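Long-range contacts in Rho GTPase activating protein 15 (Homo sapiens, PDB 3BYI), which acts as a GTPase activator for Rho-type GTPases, with activity toward RAC1, converting them to their inactive GDP-bound state: residues I15-F20 / I72-E77; N32-W37 / N143-K148; M166-L171 / I199-L204. All coordinates share one frame; numbering follows the deposited sequence.

How the contacts relate
Contact 1 (15-20 with 72-77) joins the loop after helix 6-12 to the end of helix 63-74. Contact 2 (32-37 with 143-148) starts inside the loop that contact 1 closes and ends well beyond it. The two therefore cross, and their centres are 19 Å apart. Contact 2 brings the loop between helices 24-31 and 37-49 to helix 141-159. Contact 3 (166-171 with 199-204) follows both in the chain and pairs the start of helix 168-180 with the later part of helix 189-205. It touches contact 2 through M147 and M203. Contacts 1 and 3 lie on opposite sides of the chain's centre. Together they tie early, middle and late helices of one all-helical RhoGAP domain.

Contact 1. Residues I15-F20 / I72-E77; sequences IKDQIF and IVNQEE
The backbone at K16 and D17, a loop in which D17 has positive phi, passes beside the end of helix 63-74. D17 CA and N74 CA come within 4.9 Å, and K16 faces Q75. The helix ends in a Schellman motif: E76 has positive phi, E76 N bonds back to V73 O and E77 N to I72 O. The main link is N74: its OD1 accepts two consecutive backbone N-H groups, I19 N at 2.9 Å and F20 N at 2.8 Å. The F20 donor lies in the carbonyl plane on a lone pair, while the I19 donor is tilted 26° from that plane. An alanine in place of N74 would probably leave both N-H groups without this acceptor and free the turn at I19 and F20 to shift. Further along, the Q75 chain bends at chi2 (-59°), which sets CD, and its OE1 accepts from K16 N at 3.0 Å, nearly straight at 173°. A water donates to Q75 OE1 and weakly accepts from D17 N, and Q75 NE2 is bound to L14 O. This joins the loop after helix 6-12 to the end of helix 63-74 in the all-helical RhoGAP fold, away from the predicted arginine finger. At the exposed side K16 NZ forms a salt bridge with E76 OE1 at 2.9 Å, the side chains crossing at about a right angle. E76 OE2 has a second charged partner, R30, and also lies against Q18 CG. Next to N74, I19, F20 and V73 form a buried apolar cluster. V73 CG1 meets I19 CG1 at 3.9 Å and sits in plane at the edge of the F20 ring, 3.8 Å from F20 CE1. Helix 89-102 covers I19 and F20 through F99 and M98, and the F20 ring meets F38.

Contact 2. Residues N32-W37 / N143-K148; sequences NSTVPW and NRDTMK
T146 OG1 lies within reach of two backbone carbonyls. T34 O of the facing loop is 3.0 Å from T146 OG1, and P142 O, one turn back in the same helix, is its stronger partner. The hydroxyl has one proton, so the bond to T34 O is not settled. The T146 torsion sets this up: OG1 stands anti to the carbonyl carbon (chi1 -60°), beside the backbone N. Apolar atoms of the loop gather round the same oxygen. P36 CD comes to 3.6 Å of T146 OG1, and V35 CA lies as near. V35 CG2 packs alongside the helix backbone, 3.6 Å from D145 O and close to D145 CB. T34 OG1 points at the D145 carboxylate, but the modelled distance to OD2 is too short to be trusted in detail. The pairing of hydroxyl and carboxylate is plausible, its exact length doubtful. The loop itself runs between two helices. N32 is the C-prime residue of the Schellman motif that ends helix 24-31, and P36 is the N-cap of helix 37-49. This is structural packing of the RhoGAP fold. P36 rests on L24 and C28 of helix 24-31 and on F99 of helix 89-102, T146 touches F100, and V35 reaches V149 farther along helix 141-159.

Contact 3. Residues M166-L171 / I199-L204; sequences MSTQSL and IAELML
Q169 CG and E201 CG both stand anti to their own carbonyl carbons. From there the Q169 chain (chi1 -68°) bends at chi2, while the E201 chain runs extended toward the other helix. The two side chains meet and cross at about a right angle. Q169 NE2 donates to E201 OE1 at 2.9 Å. The donor comes from above the carboxylate plane, 52° out of it, and the amide and carboxylate planes stand 86° apart. The bond is bent, with the donor neither straight nor in the carboxylate plane. The other oxygen, E201 OE2, is joined to Q169 O by a water that donates to both. The carboxylate is thus tied to the side chain and, through water, to the backbone of the same residue.

Beside this polar pair the packing is mostly of carbon atoms. T168 CG2, anti to its backbone N, packs 3.6 Å from E201 O and 3.9 Å from E201 CB. E201 CG lies against T168 O. L204 CD2 then touches L171 CB at 4.0 Å and T168 CA at 4.1 Å. The contact falls on the first turn of helix 168-180. S167 is its N-cap residue, and S167 N donates to S170 OG at 2.9 Å.

In the RhoGAP domain this turn probably lies near the catalytic region, since the L171 side chain is about 7 Å from that of R58, the predicted arginine finger, and M166 touches R58. Behind the contact stands helix 141-159, where L171 packs on I157 and L204 on L154. On its far side helix 189-205 meets helices 110-120 and 125-138 through L202.

Contact 1. Residues I15-F20 / I72-E77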
ATOM      1  N   ILE A  15       5.960  21.349  12.855  1.00 66.17           N
ATOM      2  CA  ILE A  15       5.841  20.270  11.862  1.00 65.41           C
ATOM      3  C   ILE A  15       6.063  18.935  12.554  1.00 65.40           C
ATOM      4  O   ILE A  15       7.177  18.604  12.932  1.00 67.38           O
ATOM      5  CB  ILE A  15       6.870  20.394  10.726  1.00 65.38           C
ATOM      6  CG1 ILE A  15       6.604  21.635   9.883  1.00 70.24           C
ATOM      7  CG2 ILE A  15       6.811  19.194   9.797  1.00 68.54           C
ATOM      8  CD1 ILE A  15       7.553  21.759   8.697  1.00 69.00           C
ATOM      9  N   LYS A  16       4.987  18.175  12.705  1.00 64.64           N
ATOM     10  CA  LYS A  16       5.009  16.911  13.424  1.00 64.16           C
ATOM     11  C   LYS A  16       5.756  15.796  12.699  1.00 61.20           C
ATOM     12  O   LYS A  16       6.505  15.071  13.341  1.00 56.32           O
ATOM     13  CB  LYS A  16       3.572  16.450  13.724  1.00 65.24           C
ATOM     14  CG  LYS A  16       2.992  16.911  15.060  1.00 68.50           C
ATOM     15  CD  LYS A  16       1.600  16.296  15.298  1.00 67.40           C
ATOM     16  CE  LYS A  16       1.350  16.024  16.763  1.00 76.60           C
ATOM     17  NZ  LYS A  16      -0.073  16.256  17.126  1.00 87.77           N
ATOM     18  N   ASP A  17       5.534  15.651  11.386  1.00 60.65           N
ATOM     19  CA  ASP A  17       6.037  14.488  10.594  1.00 62.03           C
ATOM     20  C   ASP A  17       5.680  13.148  11.236  1.00 61.41           C
ATOM     21  O   ASP A  17       6.475  12.196  11.242  1.00 62.04           O
ATOM     22  CB  ASP A  17       7.546  14.543  10.386  1.00 63.95           C
ATOM     23  CG  ASP A  17       7.944  15.108   9.049  1.00 64.04           C
ATOM     24  OD1 ASP A  17       7.208  14.927   8.076  1.00 60.70           O
ATOM     25  OD2 ASP A  17       9.040  15.700   8.973  1.00 70.13           O
ATOM     26  N   GLN A  18       4.462  13.084  11.749  1.00 60.72           N
ATOM     27  CA  GLN A  18       4.053  12.031  12.651  1.00 57.58           C
ATOM     28  C   GLN A  18       3.841  10.666  11.967  1.00 54.36           C
ATOM     29  O   GLN A  18       4.246   9.660  12.525  1.00 52.58           O
ATOM     30  CB  GLN A  18       2.782  12.476  13.380  1.00 56.07           C
ATOM     31  CG  GLN A  18       2.484  11.662  14.622  1.00 53.75           C
ATOM     32  CD  GLN A  18       3.594  11.742  15.652  1.00 56.72           C
ATOM     33  OE1 GLN A  18       3.949  12.824  16.098  1.00 50.34           O
ATOM     34  NE2 GLN A  18       4.149  10.594  16.026  1.00 44.41           N
ATOM     35  N   ILE A  19       3.225  10.640  10.775  1.00 50.39           N
ATOM     36  CA  ILE A  19       2.697   9.389  10.184  1.00 49.91           C
ATOM     37  C   ILE A  19       3.559   8.856   9.053  1.00 48.78           C
ATOM     38  O   ILE A  19       3.949   7.683   9.040  1.00 52.37           O
ATOM     39  CB  ILE A  19       1.243   9.560   9.651  1.00 47.68           C
ATOM     40  CG1 ILE A  19       0.299  10.133  10.723  1.00 52.08           C
ATOM     41  CG2 ILE A  19       0.692   8.230   9.152  1.00 49.13           C
ATOM     42  CD1 ILE A  19       0.143   9.273  11.939  1.00 48.21           C
ATOM     43  N   PHE A  20       3.807   9.704   8.064  1.00 48.43           N
ATOM     44  CA  PHE A  20       4.516   9.267   6.869  1.00 46.13           C
ATOM     45  C   PHE A  20       5.982   9.116   7.264  1.00 44.70           C
ATOM     46  O   PHE A  20       6.514   9.973   7.976  1.00 45.87           O
ATOM     47  CB  PHE A  20       4.358  10.259   5.729  1.00 44.77           C
ATOM     48  CG  PHE A  20       3.043  10.156   4.991  1.00 42.56           C
ATOM     49  CD1 PHE A  20       1.837  10.434   5.628  1.00 44.37           C
ATOM     50  CD2 PHE A  20       3.012   9.828   3.643  1.00 41.98           C
ATOM     51  CE1 PHE A  20       0.605  10.349   4.919  1.00 42.64           C
ATOM     52  CE2 PHE A  20       1.773   9.773   2.943  1.00 43.59           C
ATOM     53  CZ  PHE A  20       0.596  10.033   3.597  1.00 43.43           C
ATOM     54  N   ILE A  72      -1.230  17.519   5.922  1.00 49.77           N
ATOM     55  CA  ILE A  72      -2.390  17.557   6.814  1.00 48.87           C
ATOM     56  C   ILE A  72      -2.422  16.298   7.699  1.00 47.51           C
ATOM     57  O   ILE A  72      -2.658  16.360   8.902  1.00 47.84           O
ATOM     58  CB  ILE A  72      -3.721  17.711   6.017  1.00 49.59           C
ATOM     59  CG1 ILE A  72      -3.893  19.169   5.534  1.00 50.98           C
ATOM     60  CG2 ILE A  72      -4.886  17.259   6.840  1.00 50.51           C
ATOM     61  CD1 ILE A  72      -5.053  19.354   4.491  1.00 52.64           C
ATOM     62  N   VAL A  73      -2.161  15.146   7.103  1.00 48.25           N
ATOM     63  CA  VAL A  73      -2.163  13.885   7.853  1.00 48.02           C
ATOM     64  C   VAL A  73      -1.008  13.834   8.878  1.00 49.29           C
ATOM     65  O   VAL A  73      -1.183  13.373  10.026  1.00 49.77           O
ATOM     66  CB  VAL A  73      -2.067  12.655   6.902  1.00 49.16           C
ATOM     67  CG1 VAL A  73      -1.824  11.338   7.681  1.00 48.72           C
ATOM     68  CG2 VAL A  73      -3.324  12.534   6.035  1.00 46.52           C
ATOM     69  N   ASN A  74       0.169  14.294   8.458  1.00 47.86           N
ATOM     70  CA  ASN A  74       1.315  14.378   9.345  1.00 49.05           C
ATOM     71  C   ASN A  74       1.099  15.357  10.514  1.00 51.01           C
ATOM     72  O   ASN A  74       1.570  15.104  11.635  1.00 52.69           O
ATOM     73  CB  ASN A  74       2.605  14.752   8.564  1.00 48.22           C
ATOM     74  CG  ASN A  74       3.390  13.536   8.074  1.00 43.60           C
ATOM     75  OD1 ASN A  74       3.194  12.430   8.542  1.00 48.20           O
ATOM     76  ND2 ASN A  74       4.303  13.756   7.145  1.00 42.42           N
ATOM     77  N   GLN A  75       0.392  16.461  10.241  1.00 51.61           N
ATOM     78  CA  GLN A  75      -0.000  17.420  11.275  1.00 52.82           C
ATOM     79  C   GLN A  75      -1.052  16.853  12.223  1.00 53.09           C
ATOM     80  O   GLN A  75      -1.467  17.531  13.154  1.00 51.42           O
ATOM     81  CB  GLN A  75      -0.528  18.730  10.642  1.00 54.47           C
ATOM     82  CG  GLN A  75       0.545  19.658  10.036  1.00 59.33           C
ATOM     83  CD  GLN A  75       1.600  20.100  11.045  1.00 56.86           C
ATOM     84  OE1 GLN A  75       2.480  19.308  11.425  1.00 56.38           O
ATOM     85  NE2 GLN A  75       1.530  21.375  11.477  1.00 51.52           N
ATOM     86  N   GLU A  76      -1.461  15.608  11.986  1.00 54.20           N
ATOM     87  CA  GLU A  76      -2.634  14.997  12.617  1.00 54.98           C
ATOM     88  C   GLU A  76      -3.852  15.925  12.750  1.00 54.08           C
ATOM     89  O   GLU A  76      -4.461  15.969  13.799  1.00 50.30           O
ATOM     90  CB  GLU A  76      -2.248  14.396  13.958  1.00 55.19           C
ATOM     91  CG  GLU A  76      -1.302  13.233  13.836  1.00 57.27           C
ATOM     92  CD  GLU A  76      -0.710  12.781  15.167  1.00 58.29           C
ATOM     93  OE1 GLU A  76      -0.459  13.603  16.082  1.00 59.68           O
ATOM     94  OE2 GLU A  76      -0.475  11.574  15.299  1.00 67.16           O
ATOM     95  N   GLU A  77      -4.178  16.639  11.670  1.00 55.76           N
ATOM     96  CA  GLU A  77      -5.411  17.383  11.559  1.00 57.26           C
ATOM     97  C   GLU A  77      -6.507  16.392  11.198  1.00 58.90           C
ATOM     98  O   GLU A  77      -6.227  15.270  10.753  1.00 59.14           O
ATOM     99  CB  GLU A  77      -5.306  18.504  10.506  1.00 56.93           C
ATOM    100  CG  GLU A  77      -4.105  19.458  10.710  1.00 62.80           C
TER
HETATM  101  O   HOH W   1       3.842  17.697   9.369  1.00 49.23           O

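Contact 2. Residues N32-W37 / N143-K148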
ATOM      1  N   ASN A  32      -3.287   2.066  18.293  1.00 46.31           N
ATOM      2  CA  ASN A  32      -3.771   0.845  18.917  1.00 47.68           C
ATOM      3  C   ASN A  32      -4.564   0.010  17.898  1.00 46.45           C
ATOM      4  O   ASN A  32      -5.670  -0.454  18.173  1.00 43.31           O
ATOM      5  CB  ASN A  32      -4.600   1.178  20.155  1.00 46.90           C
ATOM      6  CG  ASN A  32      -4.474   0.132  21.235  1.00 55.39           C
ATOM      7  OD1 ASN A  32      -3.364  -0.292  21.571  1.00 61.45           O
ATOM      8  ND2 ASN A  32      -5.613  -0.271  21.817  1.00 59.26           N
ATOM      9  N   SER A  33      -3.958  -0.157  16.722  1.00 46.56           N
ATOM     10  CA  SER A  33      -4.587  -0.788  15.546  1.00 47.49           C
ATOM     11  C   SER A  33      -3.624  -1.821  14.944  1.00 45.01           C
ATOM     12  O   SER A  33      -2.486  -1.940  15.377  1.00 43.06           O
ATOM     13  CB  SER A  33      -4.937   0.270  14.489  1.00 47.59           C
ATOM     14  OG  SER A  33      -3.786   0.859  13.900  1.00 48.53           O
ATOM     15  N   THR A  34      -4.109  -2.595  13.986  1.00 44.21           N
ATOM     16  CA  THR A  34      -3.251  -3.390  13.109  1.00 41.94           C
ATOM     17  C   THR A  34      -3.388  -2.928  11.672  1.00 43.84           C
ATOM     18  O   THR A  34      -2.707  -3.434  10.776  1.00 45.58           O
ATOM     19  CB  THR A  34      -3.533  -4.890  13.295  1.00 42.96           C
ATOM     20  OG1 THR A  34      -4.919  -5.147  13.085  1.00 45.23           O
ATOM     21  CG2 THR A  34      -3.173  -5.338  14.773  1.00 38.97           C
ATOM     22  N   VAL A  35      -4.280  -1.961  11.438  1.00 43.79           N
ATOM     23  CA  VAL A  35      -4.363  -1.288  10.159  1.00 43.15           C
ATOM     24  C   VAL A  35      -4.422   0.220  10.364  1.00 43.39           C
ATOM     25  O   VAL A  35      -5.278   0.699  11.081  1.00 44.57           O
ATOM     26  CB  VAL A  35      -5.618  -1.716   9.359  1.00 45.27           C
ATOM     27  CG1 VAL A  35      -5.537  -1.146   7.965  1.00 37.82           C
ATOM     28  CG2 VAL A  35      -5.746  -3.232   9.322  1.00 39.67           C
ATOM     29  N   PRO A  36      -3.507   0.974   9.742  1.00 44.25           N
ATOM     30  CA  PRO A  36      -3.578   2.414   9.919  1.00 45.50           C
ATOM     31  C   PRO A  36      -4.889   3.043   9.454  1.00 45.70           C
ATOM     32  O   PRO A  36      -5.397   2.746   8.379  1.00 46.94           O
ATOM     33  CB  PRO A  36      -2.419   2.940   9.063  1.00 45.06           C
ATOM     34  CG  PRO A  36      -1.498   1.794   8.920  1.00 49.34           C
ATOM     35  CD  PRO A  36      -2.363   0.578   8.904  1.00 43.85           C
ATOM     36  N   TRP A  37      -5.416   3.927  10.273  1.00 48.78           N
ATOM     37  CA  TRP A  37      -6.602   4.709   9.927  1.00 49.18           C
ATOM     38  C   TRP A  37      -6.507   5.365   8.552  1.00 46.74           C
ATOM     39  O   TRP A  37      -7.498   5.416   7.848  1.00 46.14           O
ATOM     40  CB  TRP A  37      -6.880   5.797  10.972  1.00 50.93           C
ATOM     41  CG  TRP A  37      -7.541   5.222  12.122  1.00 56.29           C
ATOM     42  CD1 TRP A  37      -7.010   5.000  13.353  1.00 60.45           C
ATOM     43  CD2 TRP A  37      -8.856   4.702  12.146  1.00 59.29           C
ATOM     44  NE1 TRP A  37      -7.924   4.381  14.148  1.00 56.16           N
ATOM     45  CE2 TRP A  37      -9.076   4.194  13.436  1.00 58.77           C
ATOM     46  CE3 TRP A  37      -9.879   4.624  11.198  1.00 58.16           C
ATOM     47  CZ2 TRP A  37     -10.300   3.644  13.824  1.00 64.95           C
ATOM     48  CZ3 TRP A  37     -11.073   4.059  11.559  1.00 63.48           C
ATOM     49  CH2 TRP A  37     -11.282   3.569  12.866  1.00 65.50           C
ATOM     50  N   ASN A 143       1.194  -6.189   9.513  1.00 44.52           N
ATOM     51  CA  ASN A 143       1.527  -6.440   8.091  1.00 44.15           C
ATOM     52  C   ASN A 143       0.483  -7.348   7.448  1.00 40.40           C
ATOM     53  O   ASN A 143      -0.007  -7.064   6.391  1.00 40.15           O
ATOM     54  CB  ASN A 143       2.947  -7.038   7.949  1.00 42.36           C
ATOM     55  CG  ASN A 143       4.017  -6.156   8.560  1.00 45.94           C
ATOM     56  OD1 ASN A 143       4.113  -6.028   9.782  1.00 39.99           O
ATOM     57  ND2 ASN A 143       4.835  -5.542   7.709  1.00 40.10           N
ATOM     58  N   ARG A 144       0.147  -8.435   8.127  1.00 42.97           N
ATOM     59  CA  ARG A 144      -0.922  -9.320   7.699  1.00 42.60           C
ATOM     60  C   ARG A 144      -2.280  -8.601   7.586  1.00 43.97           C
ATOM     61  O   ARG A 144      -2.972  -8.755   6.603  1.00 44.91           O
ATOM     62  CB  ARG A 144      -1.070 -10.473   8.693  1.00 43.81           C
ATOM     63  CG  ARG A 144      -2.338 -11.309   8.424  1.00 49.12           C
ATOM     64  CD  ARG A 144      -2.391 -12.607   9.194  1.00 45.25           C
ATOM     65  NE  ARG A 144      -2.405 -12.365  10.614  1.00 47.91           N
ATOM     66  CZ  ARG A 144      -1.352 -12.462  11.421  1.00 56.75           C
ATOM     67  NH1 ARG A 144      -0.143 -12.810  10.984  1.00 53.40           N
ATOM     68  NH2 ARG A 144      -1.523 -12.204  12.693  1.00 47.78           N
ATOM     69  N   ASP A 145      -2.696  -7.887   8.639  1.00 42.83           N
ATOM     70  CA  ASP A 145      -4.001  -7.254   8.623  1.00 42.83           C
ATOM     71  C   ASP A 145      -4.114  -6.125   7.600  1.00 42.38           C
ATOM     72  O   ASP A 145      -5.176  -5.929   7.009  1.00 38.73           O
ATOM     73  CB  ASP A 145      -4.379  -6.712   9.997  1.00 44.22           C
ATOM     74  CG  ASP A 145      -4.612  -7.792  11.010  1.00 43.38           C
ATOM     75  OD1 ASP A 145      -4.616  -9.000  10.656  1.00 44.79           O
ATOM     76  OD2 ASP A 145      -4.772  -7.418  12.183  1.00 48.20           O
ATOM     77  N   THR A 146      -3.037  -5.370   7.428  1.00 42.68           N
ATOM     78  CA  THR A 146      -2.983  -4.324   6.390  1.00 42.98           C
ATOM     79  C   THR A 146      -2.982  -4.925   4.939  1.00 44.99           C
ATOM     80  O   THR A 146      -3.641  -4.402   4.023  1.00 44.77           O
ATOM     81  CB  THR A 146      -1.785  -3.404   6.670  1.00 39.19           C
ATOM     82  OG1 THR A 146      -1.984  -2.842   7.959  1.00 43.49           O
ATOM     83  CG2 THR A 146      -1.614  -2.237   5.646  1.00 39.96           C
ATOM     84  N   MET A 147      -2.266  -6.032   4.746  1.00 46.89           N
ATOM     85  CA  MET A 147      -2.354  -6.769   3.485  1.00 47.16           C
ATOM     86  C   MET A 147      -3.757  -7.234   3.201  1.00 45.28           C
ATOM     87  O   MET A 147      -4.240  -7.104   2.086  1.00 46.67           O
ATOM     88  CB  MET A 147      -1.455  -8.014   3.505  1.00 47.30           C
ATOM     89  CG  MET A 147       0.016  -7.706   3.304  1.00 45.40           C
ATOM     90  SD  MET A 147       0.953  -9.203   3.291  1.00 47.40           S
ATOM     91  CE  MET A 147       2.617  -8.574   3.612  1.00 40.20           C
ATOM     92  N   LYS A 148      -4.415  -7.810   4.197  1.00 44.87           N
ATOM     93  CA  LYS A 148      -5.788  -8.291   3.995  1.00 45.48           C
ATOM     94  C   LYS A 148      -6.730  -7.165   3.575  1.00 44.94           C
ATOM     95  O   LYS A 148      -7.473  -7.295   2.612  1.00 45.53           O
ATOM     96  CB  LYS A 148      -6.319  -8.953   5.249  1.00 47.02           C
ATOM     97  CG  LYS A 148      -7.642  -9.673   5.034  1.00 43.12           C
ATOM     98  CD  LYS A 148      -8.140 -10.331   6.282  1.00 48.24           C
ATOM     99  CE  LYS A 148      -9.452 -11.103   6.019  1.00 52.78           C
ATOM    100  NZ  LYS A 148      -9.575 -12.244   6.996  1.00 52.76           N
TER

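Contact 3. Residues M166-L171 / I199-L204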
ATOM      1  N   MET A 166      -8.650  -1.649 -15.286  1.00 47.47           N
ATOM      2  CA  MET A 166      -7.512  -2.219 -14.586  1.00 47.31           C
ATOM      3  C   MET A 166      -7.632  -3.733 -14.609  1.00 49.51           C
ATOM      4  O   MET A 166      -8.663  -4.282 -14.928  1.00 54.29           O
ATOM      5  CB  MET A 166      -7.439  -1.722 -13.143  1.00 46.20           C
ATOM      6  CG  MET A 166      -7.185  -0.236 -13.004  1.00 44.99           C
ATOM      7  SD  MET A 166      -5.625   0.230 -13.783  1.00 44.02           S
ATOM      8  CE  MET A 166      -4.485  -0.150 -12.456  1.00 41.96           C
ATOM      9  N   SER A 167      -6.547  -4.406 -14.308  1.00 49.22           N
ATOM     10  CA  SER A 167      -6.535  -5.851 -14.263  1.00 45.56           C
ATOM     11  C   SER A 167      -5.657  -6.276 -13.102  1.00 44.53           C
ATOM     12  O   SER A 167      -4.997  -5.450 -12.497  1.00 44.64           O
ATOM     13  CB  SER A 167      -6.007  -6.416 -15.568  1.00 43.57           C
ATOM     14  OG  SER A 167      -4.662  -6.055 -15.767  1.00 39.16           O
ATOM     15  N   THR A 168      -5.657  -7.570 -12.800  1.00 44.04           N
ATOM     16  CA  THR A 168      -4.714  -8.135 -11.840  1.00 41.56           C
ATOM     17  C   THR A 168      -3.247  -7.815 -12.222  1.00 42.44           C
ATOM     18  O   THR A 168      -2.457  -7.476 -11.365  1.00 45.76           O
ATOM     19  CB  THR A 168      -4.940  -9.662 -11.752  1.00 44.68           C
ATOM     20  OG1 THR A 168      -6.305  -9.878 -11.398  1.00 46.37           O
ATOM     21  CG2 THR A 168      -4.004 -10.344 -10.697  1.00 43.07           C
ATOM     22  N   GLN A 169      -2.928  -7.874 -13.524  1.00 42.29           N
ATOM     23  CA  GLN A 169      -1.587  -7.656 -14.007  1.00 42.71           C
ATOM     24  C   GLN A 169      -1.161  -6.175 -13.852  1.00 41.20           C
ATOM     25  O   GLN A 169      -0.064  -5.893 -13.369  1.00 43.46           O
ATOM     26  CB  GLN A 169      -1.480  -8.100 -15.455  1.00 41.19           C
ATOM     27  CG  GLN A 169      -1.607  -9.662 -15.695  1.00 58.17           C
ATOM     28  CD  GLN A 169      -2.920 -10.351 -15.210  1.00 60.35           C
ATOM     29  OE1 GLN A 169      -4.063  -9.918 -15.505  1.00 43.37           O
ATOM     30  NE2 GLN A 169      -2.740 -11.467 -14.506  1.00 57.74           N
ATOM     31  N   SER A 170      -2.026  -5.236 -14.222  1.00 42.39           N
ATOM     32  CA  SER A 170      -1.694  -3.804 -14.113  1.00 44.75           C
ATOM     33  C   SER A 170      -1.682  -3.296 -12.672  1.00 42.81           C
ATOM     34  O   SER A 170      -0.911  -2.382 -12.349  1.00 44.18           O
ATOM     35  CB  SER A 170      -2.625  -2.975 -15.019  1.00 43.03           C
ATOM     36  OG  SER A 170      -3.967  -3.188 -14.671  1.00 49.15           O
ATOM     37  N   LEU A 171      -2.520  -3.878 -11.813  1.00 42.29           N
ATOM     38  CA  LEU A 171      -2.423  -3.593 -10.365  1.00 43.43           C
ATOM     39  C   LEU A 171      -1.149  -4.218  -9.773  1.00 44.30           C
ATOM     40  O   LEU A 171      -0.524  -3.605  -8.935  1.00 43.45           O
ATOM     41  CB  LEU A 171      -3.688  -3.968  -9.578  1.00 42.91           C
ATOM     42  CG  LEU A 171      -4.906  -3.117  -9.942  1.00 45.78           C
ATOM     43  CD1 LEU A 171      -6.169  -3.800  -9.524  1.00 48.21           C
ATOM     44  CD2 LEU A 171      -4.815  -1.723  -9.319  1.00 41.26           C
ATOM     45  N   ILE A 199       4.060 -11.994  -6.999  1.00 41.26           N
ATOM     46  CA  ILE A 199       3.578 -12.171  -5.628  1.00 40.08           C
ATOM     47  C   ILE A 199       2.347 -11.313  -5.412  1.00 43.75           C
ATOM     48  O   ILE A 199       1.349 -11.763  -4.841  1.00 43.29           O
ATOM     49  CB  ILE A 199       4.633 -11.795  -4.544  1.00 38.25           C
ATOM     50  CG1 ILE A 199       5.822 -12.776  -4.557  1.00 40.83           C
ATOM     51  CG2 ILE A 199       3.986 -11.808  -3.166  1.00 39.76           C
ATOM     52  CD1 ILE A 199       7.123 -12.189  -4.092  1.00 42.83           C
ATOM     53  N   ALA A 200       2.408 -10.057  -5.865  1.00 42.70           N
ATOM     54  CA  ALA A 200       1.236  -9.185  -5.729  1.00 41.57           C
ATOM     55  C   ALA A 200       0.033  -9.721  -6.509  1.00 40.34           C
ATOM     56  O   ALA A 200      -1.074  -9.696  -6.003  1.00 42.17           O
ATOM     57  CB  ALA A 200       1.550  -7.735  -6.106  1.00 34.91           C
ATOM     58  N   GLU A 201       0.243 -10.189  -7.739  1.00 40.88           N
ATOM     59  CA  GLU A 201      -0.825 -10.795  -8.528  1.00 40.79           C
ATOM     60  C   GLU A 201      -1.480 -11.989  -7.819  1.00 42.74           C
ATOM     61  O   GLU A 201      -2.714 -12.133  -7.835  1.00 44.99           O
ATOM     62  CB  GLU A 201      -0.294 -11.244  -9.896  1.00 40.82           C
ATOM     63  CG  GLU A 201      -0.089 -10.130 -10.862  1.00 44.83           C
ATOM     64  CD  GLU A 201       0.135 -10.581 -12.289  1.00 44.53           C
ATOM     65  OE1 GLU A 201      -0.477 -11.569 -12.726  1.00 44.20           O
ATOM     66  OE2 GLU A 201       0.936  -9.921 -12.977  1.00 43.81           O
ATOM     67  N   LEU A 202      -0.672 -12.853  -7.202  1.00 41.88           N
ATOM     68  CA  LEU A 202      -1.230 -14.028  -6.515  1.00 40.95           C
ATOM     69  C   LEU A 202      -2.042 -13.633  -5.281  1.00 42.92           C
ATOM     70  O   LEU A 202      -3.107 -14.240  -5.001  1.00 40.18           O
ATOM     71  CB  LEU A 202      -0.147 -15.007  -6.075  1.00 41.35           C
ATOM     72  CG  LEU A 202      -0.647 -16.344  -5.503  1.00 43.51           C
ATOM     73  CD1 LEU A 202      -1.417 -17.172  -6.585  1.00 47.23           C
ATOM     74  CD2 LEU A 202       0.512 -17.096  -4.965  1.00 40.48           C
ATOM     75  N   MET A 203      -1.547 -12.640  -4.535  1.00 41.09           N
ATOM     76  CA  MET A 203      -2.253 -12.193  -3.346  1.00 45.08           C
ATOM     77  C   MET A 203      -3.604 -11.588  -3.718  1.00 44.82           C
ATOM     78  O   MET A 203      -4.581 -11.660  -2.968  1.00 44.92           O
ATOM     79  CB  MET A 203      -1.450 -11.154  -2.562  1.00 48.18           C
ATOM     80  CG  MET A 203      -0.052 -11.584  -2.143  1.00 57.89           C
ATOM     81  SD  MET A 203       0.019 -12.475  -0.614  1.00 67.49           S
ATOM     82  CE  MET A 203      -0.539 -11.214   0.509  1.00 63.12           C
ATOM     83  N   LEU A 204      -3.654 -10.994  -4.901  1.00 46.22           N
ATOM     84  CA  LEU A 204      -4.879 -10.407  -5.429  1.00 45.98           C
ATOM     85  C   LEU A 204      -5.821 -11.474  -6.010  1.00 44.88           C
ATOM     86  O   LEU A 204      -6.980 -11.580  -5.596  1.00 44.01           O
ATOM     87  CB  LEU A 204      -4.505  -9.430  -6.524  1.00 48.95           C
ATOM     88  CG  LEU A 204      -5.532  -8.464  -7.077  1.00 54.20           C
ATOM     89  CD1 LEU A 204      -6.453  -7.868  -5.978  1.00 55.29           C
ATOM     90  CD2 LEU A 204      -4.710  -7.381  -7.791  1.00 49.50           C
TER
HETATM   91  O   HOH W   2       1.864  -7.571 -12.741  1.00 29.50           O